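Local coordinates for xylosidase (Xanthomonas axonopodis pv. citri, PDB 6XN2), which belongs to glycoside hydrolase family 43 and probably hydrolyses xylo-oligosaccharides, with xylose bound in its pocket, at residues A[212-217]-A[252-257]; A[206-211]-A[246-251]; A[55-60]-A[122-127]; A[128-133]-A[146-151]; A[48-53]-A[321-326]. One frame throughout, in Å; residues are numbered along the deposited sequence.

Overall arrangement
All five contacts lie in one catalytic domain, the five-bladed beta-propeller of family 43. In chain order, interaction 3 closes first, then interaction 4. Their centres are 10 Å apart, and strands 121-125 and 128-136 join them as neighbours in one sheet. Interactions 1 and 2 alternate along the chain and touch, 7 Å between centres; they tie two loops together on the opposite side of the chain's centre, with centres 29 to 38 Å from those of interactions 3 and 4. Interaction 5 spans all the others in sequence, bringing strand 47-56 to strand 317-324 only 9 Å from the chain's centre. Interactions 1 and 5, whose centres are about 22 Å apart, each contribute an acidic residue to the same xylose.

Interaction 1 of 5, residues A[212-217]-A[252-257]; sequences APALGP and ARRFFE. With XYP (beta-D-xylopyranose), chain E.
Leu215 O accepts hydrogen bonds from two waters, both of which lead to Phe255. One water, 3.1 Å from Leu215 O, receives the Phe255 N-H at 3.0 Å. The other donates to both backbone oxygens, lying 2.7 Å from Leu215 O and 2.7 Å from Phe255 O. Waters thus join two irregular backbones with no direct hydrogen bond between them. The side chains do touch. Pro217 CD sits over one face of the Phe255 ring in a CH-pi contact, 3.8 Å from the centroid and 15° off the normal; a proline suits this, its CD being polarised by the ring nitrogen. Ala214 is small enough to bring CB within 3.5 Å of Arg254 CB, while the guanidinium of Arg254 turns off to Thr274 and Asp276. Farther along, Glu257 OE1 accepts from O1 of the bound xylose at 2.9 Å. The contact fills the space between the approaches to strands 218-221 and 257-264, with Phe255 and Pro217 packed on strand 234-239 of the same sheet.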
# COMPACT_ATOMS: atom_id res chain seq x y z
N ALA A 212 21.99 -0.81 -13.52
CA ALA A 212 20.90 -1.70 -13.92
C ALA A 212 19.58 -1.09 -13.50
O ALA A 212 19.50 -0.48 -12.43
CB ALA A 212 21.07 -3.08 -13.29
N PRO A 213 18.57 -1.23 -14.31
CA PRO A 213 17.31 -0.64 -13.94
C PRO A 213 16.78 -1.17 -12.65
O PRO A 213 16.81 -2.33 -12.45
CB PRO A 213 16.38 -1.08 -15.06
CG PRO A 213 17.25 -1.28 -16.20
CD PRO A 213 18.55 -1.75 -15.68
N ALA A 214 16.21 -0.34 -11.83
CA ALA A 214 15.62 -0.83 -10.62
C ALA A 214 14.38 -1.63 -10.93
O ALA A 214 13.70 -1.40 -11.89
CB ALA A 214 15.26 0.31 -9.71
N LEU A 215 14.06 -2.54 -10.06
CA LEU A 215 12.84 -3.31 -10.22
C LEU A 215 11.64 -2.40 -9.99
O LEU A 215 11.71 -1.46 -9.20
CB LEU A 215 12.81 -4.49 -9.25
CG LEU A 215 13.93 -5.51 -9.42
CD1 LEU A 215 13.90 -6.51 -8.30
CD2 LEU A 215 13.80 -6.21 -10.76
N GLY A 216 10.56 -2.68 -10.71
CA GLY A 216 9.31 -1.97 -10.54
C GLY A 216 8.25 -2.89 -9.98
O GLY A 216 8.45 -4.10 -9.89
N PRO A 217 7.10 -2.32 -9.59
CA PRO A 217 6.00 -3.18 -9.13
C PRO A 217 5.46 -4.02 -10.28
O PRO A 217 5.79 -3.77 -11.44
CB PRO A 217 4.96 -2.17 -8.63
CG PRO A 217 5.23 -0.93 -9.43
CD PRO A 217 6.72 -0.90 -9.65
N ALA A 252 16.61 7.40 -3.90
CA ALA A 252 15.78 8.54 -3.67
C ALA A 252 14.48 8.42 -4.42
O ALA A 252 13.50 8.87 -3.96
CB ALA A 252 16.50 9.77 -4.11
N ARG A 253 14.48 7.77 -5.57
CA ARG A 253 13.29 7.64 -6.38
C ARG A 253 12.80 6.24 -6.76
O ARG A 253 11.65 6.07 -7.01
CB ARG A 253 13.47 8.44 -7.65
CG ARG A 253 13.94 9.86 -7.45
CD ARG A 253 14.01 10.63 -8.73
NE ARG A 253 15.13 10.21 -9.53
CZ ARG A 253 15.43 10.71 -10.70
NH1 ARG A 253 14.70 11.65 -11.21
NH2 ARG A 253 16.46 10.26 -11.35
N ARG A 254 13.69 5.26 -6.81
CA ARG A 254 13.29 3.91 -7.28
C ARG A 254 12.29 3.25 -6.33
O ARG A 254 12.36 3.46 -5.15
CB ARG A 254 14.49 3.02 -7.56
CG ARG A 254 15.27 2.60 -6.33
CD ARG A 254 14.74 1.38 -5.66
NE ARG A 254 15.53 1.05 -4.49
CZ ARG A 254 15.35 1.59 -3.31
NH1 ARG A 254 14.42 2.50 -3.14
NH2 ARG A 254 16.09 1.23 -2.30
N PHE A 255 11.42 2.43 -6.89
CA PHE A 255 10.41 1.69 -6.16
C PHE A 255 10.93 0.74 -5.11
O PHE A 255 11.84 0.04 -5.36
CB PHE A 255 9.53 0.95 -7.17
CG PHE A 255 8.57 -0.01 -6.54
CD1 PHE A 255 7.38 0.42 -6.05
CD2 PHE A 255 8.89 -1.32 -6.43
CE1 PHE A 255 6.51 -0.44 -5.47
CE2 PHE A 255 8.03 -2.19 -5.84
CZ PHE A 255 6.83 -1.75 -5.35
N PHE A 256 10.34 0.73 -3.93
CA PHE A 256 10.72 -0.17 -2.87
C PHE A 256 9.58 -1.09 -2.51
O PHE A 256 9.75 -2.26 -2.57
CB PHE A 256 11.15 0.57 -1.63
CG PHE A 256 11.74 -0.28 -0.56
CD1 PHE A 256 10.97 -0.81 0.43
CD2 PHE A 256 13.10 -0.49 -0.50
CE1 PHE A 256 11.52 -1.55 1.42
CE2 PHE A 256 13.64 -1.22 0.49
CZ PHE A 256 12.86 -1.75 1.46
N GLU A 257 8.43 -0.55 -2.15
CA GLU A 257 7.26 -1.32 -1.79
C GLU A 257 5.96 -0.51 -1.82
O GLU A 257 5.97 0.63 -2.15
CB GLU A 257 7.41 -1.98 -0.42
CG GLU A 257 7.32 -1.08 0.78
CD GLU A 257 7.92 -1.66 2.04
OE1 GLU A 257 8.22 -2.83 2.09
OE2 GLU A 257 8.07 -0.95 3.02
O1 XYP E . 7.77 -3.93 4.78
C1 XYP E . 6.51 -3.54 5.28
C2 XYP E . 5.44 -4.03 4.33
C3 XYP E . 4.08 -4.04 4.94
C4 XYP E . 4.11 -4.69 6.30
C5 XYP E . 5.14 -3.99 7.16
O2 XYP E . 5.36 -3.25 3.14
O3 XYP E . 3.35 -4.80 4.03
O4 XYP E . 2.88 -4.55 6.93
O5 XYP E . 6.40 -4.08 6.57
O HOH W 1 11.82 1.61 -9.74
O HOH W 2 13.04 -1.84 -6.84

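Interaction 2 of 5, residues A[206-211]-A[246-251]; sequences QEPVGD and LRADDH
Arg247 reaches across to Gly210 and Asp211 along most of its length. Its CB lies 3.8 Å from Gly210 O. The chain then bends at chi3 (63°), which lays the guanidinium flat over Asp211: the alpha carbon of Asp211 is above the centre of the group, and Asp211 CB is 3.5 Å from Arg247 NH1. Along the NE edge, NE donates to Asp249 OD1 at 2.9 Å and NH2 to Asp249 OD2 at 3.0 Å, a side-on, two-pronged salt bridge in the guanidinium plane that uses the syn lone pair of each oxygen. Both residues belong to the type I turn from Arg247 to Asp250, and Asp249 N, in its third position, donates to Gly210 O at 3.1 Å. Gly210, at positive phi, readily adopts this bend. Ala248, compact and buried, sets its CB 3.2 Å from Pro208 O. Because Gly210 O also faces the Asp249 carboxylate, two acceptors together, the paired arginine charge probably eases what would otherwise be an unfavourable meeting on this exposed surface.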
# COMPACT_ATOMS: atom_id res chain seq x y z
N GLN A 206 18.79 -11.68 -7.45
CA GLN A 206 18.97 -10.68 -6.42
C GLN A 206 18.57 -9.32 -6.92
O GLN A 206 18.30 -9.16 -8.06
CB GLN A 206 20.39 -10.66 -5.90
CG GLN A 206 20.86 -11.99 -5.39
CD GLN A 206 20.17 -12.47 -4.14
OE1 GLN A 206 19.48 -11.74 -3.48
NE2 GLN A 206 20.36 -13.73 -3.84
N GLU A 207 18.53 -8.35 -6.02
CA GLU A 207 18.18 -6.99 -6.35
C GLU A 207 19.23 -6.45 -7.26
O GLU A 207 20.37 -6.65 -7.03
CB GLU A 207 18.17 -6.15 -5.08
CG GLU A 207 17.62 -4.78 -5.24
CD GLU A 207 17.74 -3.93 -3.99
OE1 GLU A 207 17.47 -4.40 -2.91
OE2 GLU A 207 18.12 -2.79 -4.13
N PRO A 208 18.84 -5.71 -8.28
CA PRO A 208 19.81 -5.14 -9.19
C PRO A 208 20.61 -4.01 -8.55
O PRO A 208 20.16 -3.41 -7.63
CB PRO A 208 18.95 -4.61 -10.31
CG PRO A 208 17.61 -4.49 -9.76
CD PRO A 208 17.47 -5.52 -8.73
N VAL A 209 21.79 -3.74 -9.08
CA VAL A 209 22.64 -2.70 -8.54
C VAL A 209 23.18 -1.76 -9.58
O VAL A 209 23.15 -2.06 -10.73
CB VAL A 209 23.87 -3.28 -7.80
CG1 VAL A 209 23.44 -4.09 -6.61
CG2 VAL A 209 24.69 -4.13 -8.73
N GLY A 210 23.64 -0.61 -9.12
CA GLY A 210 24.31 0.34 -10.00
C GLY A 210 23.42 0.86 -11.11
O GLY A 210 22.33 1.35 -10.85
N ASP A 211 23.91 0.75 -12.34
CA ASP A 211 23.23 1.23 -13.53
C ASP A 211 22.14 0.35 -14.07
O ASP A 211 21.49 0.71 -14.98
CB ASP A 211 24.21 1.59 -14.64
CG ASP A 211 24.95 0.41 -15.18
OD1 ASP A 211 25.20 -0.51 -14.47
OD2 ASP A 211 25.30 0.44 -16.34
N LEU A 246 14.35 4.27 -13.96
CA LEU A 246 15.09 4.56 -12.77
C LEU A 246 16.16 3.53 -12.51
O LEU A 246 15.96 2.38 -12.71
CB LEU A 246 14.18 4.73 -11.59
CG LEU A 246 13.19 5.89 -11.65
CD1 LEU A 246 12.34 6.02 -10.42
CD2 LEU A 246 13.87 7.20 -11.92
N ARG A 247 17.30 3.97 -12.04
CA ARG A 247 18.42 3.11 -11.77
C ARG A 247 18.35 2.48 -10.41
O ARG A 247 17.83 3.03 -9.51
CB ARG A 247 19.72 3.89 -11.84
CG ARG A 247 20.15 4.31 -13.21
CD ARG A 247 21.16 5.44 -13.12
NE ARG A 247 22.37 5.06 -12.44
CZ ARG A 247 23.53 4.89 -13.04
NH1 ARG A 247 23.62 5.04 -14.33
NH2 ARG A 247 24.58 4.55 -12.36
N ALA A 248 18.95 1.32 -10.30
CA ALA A 248 18.98 0.61 -9.07
C ALA A 248 19.67 1.35 -7.98
O ALA A 248 19.35 1.19 -6.87
CB ALA A 248 19.65 -0.70 -9.25
N ASP A 249 20.62 2.17 -8.35
CA ASP A 249 21.35 2.96 -7.39
C ASP A 249 20.71 4.31 -7.05
O ASP A 249 21.29 5.08 -6.37
CB ASP A 249 22.81 3.11 -7.76
CG ASP A 249 23.02 3.76 -9.07
OD1 ASP A 249 22.10 4.35 -9.62
OD2 ASP A 249 24.14 3.69 -9.55
N ASP A 250 19.51 4.54 -7.54
CA ASP A 250 18.76 5.74 -7.29
C ASP A 250 17.74 5.48 -6.21
O ASP A 250 16.60 5.48 -6.47
CB ASP A 250 18.09 6.22 -8.55
CG ASP A 250 17.46 7.56 -8.41
OD1 ASP A 250 17.54 8.12 -7.35
OD2 ASP A 250 16.87 8.05 -9.34
N HIS A 251 18.18 5.34 -4.97
CA HIS A 251 17.28 5.06 -3.86
C HIS A 251 16.35 6.20 -3.44
O HIS A 251 15.43 5.98 -2.73
CB HIS A 251 18.03 4.54 -2.65
CG HIS A 251 18.77 3.28 -2.89
ND1 HIS A 251 19.20 2.47 -1.88
CD2 HIS A 251 19.15 2.67 -4.02
CE1 HIS A 251 19.82 1.43 -2.38
NE2 HIS A 251 19.81 1.53 -3.68
O HOH W 3 17.55 -0.70 -5.95

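Interaction 3 of 5, residues A[55-60]-A[122-127]; sequences VFDGAL and AAQRNG
Phe56 and Gln124 face each other from two blades of the beta-propeller, their alpha carbons 7.8 Å apart, too far for backbone pairing. Phe56 opens a type I' turn that ends at Ala59 and links strands 47-56 and 59-67 as a tight hairpin. Asp57 and Gly58 take its two corners with positive phi, a conformation glycine and aspartate tolerate better than most residues. Opposite runs strand 122-125 of the next sheet. With CG anti to the carbonyl carbon (chi1 -68°), Gln124 reaches out from its strand so that its extended chain lies across the Phe56 ring. Gln124 CG makes a CH-pi contact 3.6 Å from the centroid of the Phe56 ring, over the centre of the face, and the amide stacks on the ring with the planes 19° apart. Glutamine suits the place: its methylenes and flat amide cover the aromatic face, while its end finds polar partners. Gln124 NE2 is bonded to Thr129 OG1 in the adjoining strand, and it gives Asp57 OD2 only a weak, though straight, hydrogen bond of 3.4 Å. The ring is further hemmed in by Tyr61 and Tyr63 of its own hairpin. At its edge, in plane, the methyl CB of Ala122 lies 4.0 Å from Phe56 CE2.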
# COMPACT_ATOMS: atom_id res chain seq x y z
N VAL A 55 -13.94 4.13 -1.06
CA VAL A 55 -15.33 4.60 -0.84
C VAL A 55 -16.22 3.51 -1.41
O VAL A 55 -16.27 3.38 -2.61
CB VAL A 55 -15.63 5.95 -1.50
CG1 VAL A 55 -17.11 6.21 -1.47
CG2 VAL A 55 -14.88 7.07 -0.82
N PHE A 56 -16.82 2.73 -0.52
CA PHE A 56 -17.73 1.64 -0.90
C PHE A 56 -19.08 1.94 -0.27
O PHE A 56 -19.14 2.31 0.87
CB PHE A 56 -17.25 0.31 -0.33
CG PHE A 56 -15.97 -0.21 -0.93
CD1 PHE A 56 -15.64 0.07 -2.24
CD2 PHE A 56 -15.11 -0.98 -0.19
CE1 PHE A 56 -14.47 -0.41 -2.79
CE2 PHE A 56 -13.95 -1.46 -0.75
CZ PHE A 56 -13.63 -1.19 -2.05
N ASP A 57 -20.12 1.83 -1.08
CA ASP A 57 -21.46 2.02 -0.59
C ASP A 57 -21.68 3.33 0.17
O ASP A 57 -22.27 3.35 1.22
CB ASP A 57 -21.89 0.79 0.22
CG ASP A 57 -21.77 -0.49 -0.58
OD1 ASP A 57 -22.26 -0.49 -1.71
OD2 ASP A 57 -21.20 -1.47 -0.11
N GLY A 58 -21.17 4.42 -0.38
CA GLY A 58 -21.33 5.71 0.23
C GLY A 58 -20.53 6.07 1.45
O GLY A 58 -20.62 7.18 1.92
N ALA A 59 -19.77 5.14 1.99
CA ALA A 59 -18.93 5.41 3.15
C ALA A 59 -17.47 5.07 2.88
O ALA A 59 -17.17 4.32 1.94
CB ALA A 59 -19.44 4.63 4.36
N LEU A 60 -16.58 5.64 3.68
CA LEU A 60 -15.15 5.38 3.52
C LEU A 60 -14.75 4.20 4.38
O LEU A 60 -14.87 4.24 5.60
CB LEU A 60 -14.33 6.61 3.89
CG LEU A 60 -12.81 6.44 3.77
CD1 LEU A 60 -12.33 7.01 2.45
CD2 LEU A 60 -12.11 7.09 4.94
N ALA A 122 -8.67 -3.82 -0.84
CA ALA A 122 -9.99 -4.35 -1.11
C ALA A 122 -10.51 -3.87 -2.45
O ALA A 122 -10.02 -2.87 -2.99
CB ALA A 122 -10.95 -3.98 0.00
N ALA A 123 -11.48 -4.59 -2.98
CA ALA A 123 -12.16 -4.22 -4.22
C ALA A 123 -13.60 -4.72 -4.18
O ALA A 123 -13.93 -5.62 -3.42
CB ALA A 123 -11.43 -4.80 -5.43
N GLN A 124 -14.45 -4.11 -5.00
CA GLN A 124 -15.82 -4.57 -5.13
C GLN A 124 -16.18 -4.85 -6.58
O GLN A 124 -15.73 -4.15 -7.49
CB GLN A 124 -16.80 -3.54 -4.55
CG GLN A 124 -16.72 -3.38 -3.03
CD GLN A 124 -17.90 -2.62 -2.47
OE1 GLN A 124 -18.37 -1.65 -3.07
NE2 GLN A 124 -18.40 -3.07 -1.33
N ARG A 125 -17.02 -5.85 -6.75
CA ARG A 125 -17.55 -6.24 -8.03
C ARG A 125 -18.69 -7.20 -7.79
O ARG A 125 -18.65 -7.98 -6.92
CB ARG A 125 -16.54 -6.88 -8.96
CG ARG A 125 -16.84 -6.65 -10.43
CD ARG A 125 -15.91 -7.44 -11.31
NE ARG A 125 -15.94 -7.05 -12.70
CZ ARG A 125 -16.77 -7.55 -13.60
NH1 ARG A 125 -16.70 -7.14 -14.84
NH2 ARG A 125 -17.68 -8.44 -13.27
N ASN A 126 -19.72 -7.05 -8.59
CA ASN A 126 -20.89 -7.90 -8.55
C ASN A 126 -21.52 -8.04 -7.19
O ASN A 126 -21.99 -9.06 -6.85
CB ASN A 126 -20.57 -9.27 -9.13
CG ASN A 126 -19.95 -9.21 -10.50
OD1 ASN A 126 -18.78 -9.45 -10.68
ND2 ASN A 126 -20.75 -8.90 -11.46
N GLY A 127 -21.51 -6.98 -6.40
CA GLY A 127 -22.09 -7.00 -5.07
C GLY A 127 -21.22 -7.67 -4.02
O GLY A 127 -21.58 -7.73 -2.84

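Interaction 4 of 5, residues A[128-133]-A[146-151]; sequences KTYLYF and VAVGDR
Lys128 NZ and Asp150 OD1 form a short salt bridge of 2.6 Å at the open end of a beta hairpin, the nitrogen meeting the syn lone pair of the carboxylate. The lysine chain, bent at chi2 (-74°), runs beside the aspartate to get there. Inward, strands 128-133 and 146-149 pair antiparallel within one propeller blade. Leu131 N gives Ala147 O a bond of 2.7 Å, and Ala147 N returns one of 2.9 Å to Leu131 O; Thr129 and Gly149 exchange a second such pair, each 3.0 Å between the N of one and the O of the other. Tyr130 faces Val148 between these bonded pairs and Tyr132 faces Val146 beyond them, both as non-hydrogen-bonded pairs. Thr129, Leu131 and Ala147 project to one face, packing toward strands 59-67 and 99-106, where small or compact groups fit between sheets. The tyrosines and valines project to the other, toward the loop of Met226, whose backbone oxygen takes the hydroxyl of Tyr132. Branched valines suit strands and offer methyls to the flat rings. Val148 CG1 lies 3.7 Å from Tyr130 CE2. Val146 CG2 stands over the Tyr132 face, 3.8 Å from its centroid and 16° off the normal.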
# COMPACT_ATOMS: atom_id res chain seq x y z
N LYS A 128 -20.07 -8.17 -4.45
CA LYS A 128 -19.13 -8.83 -3.55
C LYS A 128 -18.02 -7.86 -3.19
O LYS A 128 -17.74 -6.93 -3.94
CB LYS A 128 -18.52 -10.07 -4.21
CG LYS A 128 -19.55 -11.08 -4.72
CD LYS A 128 -20.19 -11.83 -3.58
CE LYS A 128 -21.32 -12.72 -4.09
NZ LYS A 128 -21.91 -13.57 -3.00
N THR A 129 -17.37 -8.09 -2.08
CA THR A 129 -16.20 -7.33 -1.67
C THR A 129 -15.08 -8.34 -1.55
O THR A 129 -15.26 -9.38 -1.00
CB THR A 129 -16.37 -6.60 -0.34
OG1 THR A 129 -17.50 -5.76 -0.39
CG2 THR A 129 -15.16 -5.77 -0.02
N TYR A 130 -13.94 -8.02 -2.11
CA TYR A 130 -12.81 -8.89 -2.07
C TYR A 130 -11.69 -8.30 -1.25
O TYR A 130 -11.39 -7.20 -1.43
CB TYR A 130 -12.32 -9.18 -3.48
CG TYR A 130 -13.38 -9.79 -4.35
CD1 TYR A 130 -14.24 -9.01 -5.04
CD2 TYR A 130 -13.52 -11.12 -4.46
CE1 TYR A 130 -15.22 -9.56 -5.83
CE2 TYR A 130 -14.49 -11.68 -5.24
CZ TYR A 130 -15.34 -10.88 -5.92
OH TYR A 130 -16.30 -11.41 -6.68
N LEU A 131 -11.11 -9.07 -0.35
CA LEU A 131 -10.00 -8.63 0.46
C LEU A 131 -8.73 -9.27 -0.04
O LEU A 131 -8.59 -10.42 0.03
CB LEU A 131 -10.22 -8.94 1.93
CG LEU A 131 -9.20 -8.45 2.95
CD1 LEU A 131 -9.05 -6.97 2.90
CD2 LEU A 131 -9.57 -8.85 4.34
N TYR A 132 -7.84 -8.48 -0.61
CA TYR A 132 -6.57 -8.97 -1.12
C TYR A 132 -5.49 -8.79 -0.07
O TYR A 132 -5.37 -7.72 0.51
CB TYR A 132 -6.17 -8.23 -2.41
CG TYR A 132 -7.18 -8.41 -3.50
CD1 TYR A 132 -8.33 -7.62 -3.54
CD2 TYR A 132 -7.01 -9.37 -4.49
CE1 TYR A 132 -9.27 -7.79 -4.53
CE2 TYR A 132 -7.94 -9.55 -5.49
CZ TYR A 132 -9.07 -8.75 -5.51
OH TYR A 132 -10.00 -8.92 -6.50
N PHE A 133 -4.70 -9.83 0.18
CA PHE A 133 -3.70 -9.76 1.24
C PHE A 133 -2.45 -10.59 0.94
O PHE A 133 -2.54 -11.67 0.35
CB PHE A 133 -4.31 -10.23 2.57
CG PHE A 133 -4.73 -11.67 2.57
CD1 PHE A 133 -5.94 -12.06 2.02
CD2 PHE A 133 -3.91 -12.65 3.12
CE1 PHE A 133 -6.33 -13.38 2.01
CE2 PHE A 133 -4.29 -13.99 3.10
CZ PHE A 133 -5.50 -14.35 2.56
N VAL A 146 -6.72 -14.00 -1.69
CA VAL A 146 -7.90 -13.16 -1.66
C VAL A 146 -8.98 -13.83 -0.80
O VAL A 146 -9.01 -15.06 -0.65
CB VAL A 146 -8.42 -12.85 -3.10
CG1 VAL A 146 -8.92 -14.12 -3.78
CG2 VAL A 146 -9.50 -11.77 -3.08
N ALA A 147 -9.84 -13.01 -0.20
CA ALA A 147 -10.96 -13.48 0.60
C ALA A 147 -12.24 -12.76 0.16
O ALA A 147 -12.20 -11.59 -0.20
CB ALA A 147 -10.69 -13.26 2.07
N VAL A 148 -13.36 -13.47 0.18
CA VAL A 148 -14.59 -12.93 -0.38
C VAL A 148 -15.67 -12.73 0.69
O VAL A 148 -15.83 -13.55 1.59
CB VAL A 148 -15.13 -13.85 -1.50
CG1 VAL A 148 -16.19 -13.13 -2.33
CG2 VAL A 148 -13.99 -14.32 -2.39
N GLY A 149 -16.41 -11.65 0.54
CA GLY A 149 -17.50 -11.31 1.42
C GLY A 149 -18.64 -10.68 0.67
O GLY A 149 -18.52 -10.32 -0.45
N ASP A 150 -19.78 -10.57 1.34
CA ASP A 150 -20.95 -10.00 0.75
C ASP A 150 -21.18 -8.56 1.19
O ASP A 150 -22.11 -7.93 0.77
CB ASP A 150 -22.17 -10.85 1.05
CG ASP A 150 -22.19 -12.11 0.26
OD1 ASP A 150 -22.08 -12.04 -0.94
OD2 ASP A 150 -22.33 -13.14 0.84
N ARG A 151 -20.31 -8.08 2.05
CA ARG A 151 -20.35 -6.74 2.57
C ARG A 151 -18.92 -6.27 2.71
O ARG A 151 -18.06 -7.04 2.94
CB ARG A 151 -20.99 -6.71 3.96
CG ARG A 151 -22.46 -7.02 4.00
CD ARG A 151 -23.02 -6.95 5.41
NE ARG A 151 -22.56 -8.02 6.29
CZ ARG A 151 -22.28 -7.88 7.58
NH1 ARG A 151 -22.44 -6.72 8.17
NH2 ARG A 151 -21.86 -8.92 8.29

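Interaction 5 of 5, residues A[48-53]-A[321-326]; sequences TADPSA and FYHDSV. With XYP (beta-D-xylopyranose), chain E.
Ala53 and Phe321 make the tightest part of this contact, where the first and last sheets of the beta-propeller meet near its centre. Ala53 CB sits over the Phe321 ring, 3.6 Å from the centroid and 18° off the normal; the small methyl suits so close an approach, and Leu60 and Ile62 also pack on the phenyl group. Next to it, Pro51 CG lies 3.7 Å from Phe321 CB and 3.5 Å from Tyr322 N, filling the step between strands 51-53 and 321-324. These run nearly antiparallel, yet their axes stay 6.6 Å apart and no backbone hydrogen bond spans them, so apolar side chains do the joining.

The other end is looser and more polar, and opens on the sugar pocket. The chain turns a corner at Asp50, where the backbone takes a positive phi, and there Asp50 N donates to His323 ND1 at 3.0 Å, nearly straight at 171°. With chi1 at 71°, the imidazole leans toward that corner, and its NE2 is held by Thr306 OG1. Histidine suits the place because one ring nitrogen can accept from a backbone N-H while the other bonds a side-chain hydroxyl. From the corner, the carboxylate of Asp50 reaches the ligand: OD2, also bonded to Ser65 OG, accepts from xylose O4 at 2.6 Å, while Asp50 OD1 lies 3.3 Å from His323 CE1.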
# COMPACT_ATOMS: atom_id res chain seq x y z
N THR A 48 -2.29 -0.05 13.94
CA THR A 48 -2.72 -0.22 12.55
C THR A 48 -1.66 0.33 11.60
O THR A 48 -0.95 1.28 11.93
CB THR A 48 -4.06 0.49 12.28
OG1 THR A 48 -3.93 1.88 12.61
CG2 THR A 48 -5.19 -0.12 13.10
N ALA A 49 -1.56 -0.25 10.41
CA ALA A 49 -0.57 0.19 9.42
C ALA A 49 -1.09 0.00 8.01
O ALA A 49 -2.16 -0.58 7.82
CB ALA A 49 0.74 -0.55 9.61
N ASP A 50 -0.34 0.50 7.03
CA ASP A 50 -0.62 0.25 5.61
C ASP A 50 -2.07 0.50 5.21
O ASP A 50 -2.75 -0.41 4.73
CB ASP A 50 -0.26 -1.19 5.27
CG ASP A 50 1.05 -1.64 5.90
OD1 ASP A 50 2.05 -0.89 5.85
OD2 ASP A 50 1.08 -2.75 6.45
N PRO A 51 -2.56 1.73 5.40
CA PRO A 51 -4.00 1.94 5.18
C PRO A 51 -4.40 1.94 3.71
O PRO A 51 -3.83 2.68 2.92
CB PRO A 51 -4.24 3.32 5.81
CG PRO A 51 -2.93 4.03 5.62
CD PRO A 51 -1.86 2.98 5.74
N SER A 52 -5.41 1.17 3.36
CA SER A 52 -5.93 1.18 2.02
C SER A 52 -7.35 1.70 2.11
O SER A 52 -8.21 1.02 2.55
CB SER A 52 -5.90 -0.21 1.43
OG SER A 52 -4.63 -0.56 0.98
N ALA A 53 -7.55 2.93 1.67
CA ALA A 53 -8.87 3.57 1.80
C ALA A 53 -9.68 3.45 0.53
O ALA A 53 -9.15 3.67 -0.54
CB ALA A 53 -8.69 5.01 2.18
N PHE A 321 -3.84 8.70 3.03
CA PHE A 321 -3.83 7.87 4.23
C PHE A 321 -2.44 7.30 4.39
O PHE A 321 -1.86 6.81 3.43
CB PHE A 321 -4.86 6.76 4.14
CG PHE A 321 -6.28 7.25 4.19
CD1 PHE A 321 -6.86 7.82 3.07
CD2 PHE A 321 -7.02 7.13 5.35
CE1 PHE A 321 -8.17 8.28 3.12
CE2 PHE A 321 -8.33 7.58 5.40
CZ PHE A 321 -8.90 8.16 4.28
N TYR A 322 -1.89 7.38 5.59
CA TYR A 322 -0.52 6.93 5.80
C TYR A 322 -0.40 6.42 7.22
O TYR A 322 -1.42 6.29 7.91
CB TYR A 322 0.48 8.06 5.52
CG TYR A 322 0.33 9.28 6.41
CD1 TYR A 322 -0.71 10.18 6.22
CD2 TYR A 322 1.25 9.54 7.42
CE1 TYR A 322 -0.85 11.30 7.03
CE2 TYR A 322 1.13 10.66 8.24
CZ TYR A 322 0.08 11.53 8.03
OH TYR A 322 -0.06 12.64 8.84
N HIS A 323 0.81 6.11 7.65
CA HIS A 323 1.01 5.71 9.04
C HIS A 323 2.35 6.21 9.59
O HIS A 323 3.24 6.60 8.84
CB HIS A 323 0.89 4.18 9.20
CG HIS A 323 2.03 3.40 8.61
ND1 HIS A 323 1.85 2.43 7.64
CD2 HIS A 323 3.36 3.42 8.88
CE1 HIS A 323 3.02 1.90 7.33
NE2 HIS A 323 3.95 2.49 8.06
N ASP A 324 2.48 6.20 10.91
CA ASP A 324 3.79 6.36 11.52
C ASP A 324 3.84 5.64 12.87
O ASP A 324 2.88 4.97 13.26
CB ASP A 324 4.18 7.84 11.66
CG ASP A 324 3.31 8.63 12.65
OD1 ASP A 324 2.70 8.05 13.58
OD2 ASP A 324 3.29 9.87 12.51
N SER A 325 4.95 5.80 13.57
CA SER A 325 5.17 5.06 14.80
C SER A 325 5.17 5.96 16.03
O SER A 325 5.77 5.61 17.05
CB SER A 325 6.50 4.30 14.71
OG SER A 325 6.43 3.27 13.74
N VAL A 326 4.51 7.11 15.95
CA VAL A 326 4.56 8.07 17.04
C VAL A 326 3.80 7.54 18.26
O VAL A 326 4.31 7.61 19.37
CB VAL A 326 3.98 9.44 16.62
CG1 VAL A 326 3.80 10.35 17.83
CG2 VAL A 326 4.91 10.10 15.60
O1 XYP E . 7.77 -3.93 4.78
C1 XYP E . 6.51 -3.54 5.28
C2 XYP E . 5.44 -4.03 4.33
C3 XYP E . 4.08 -4.04 4.94
C4 XYP E . 4.11 -4.69 6.30
C5 XYP E . 5.14 -3.99 7.16
O2 XYP E . 5.36 -3.25 3.14
O3 XYP E . 3.35 -4.80 4.03
O4 XYP E . 2.88 -4.55 6.93
O5 XYP E . 6.40 -4.08 6.57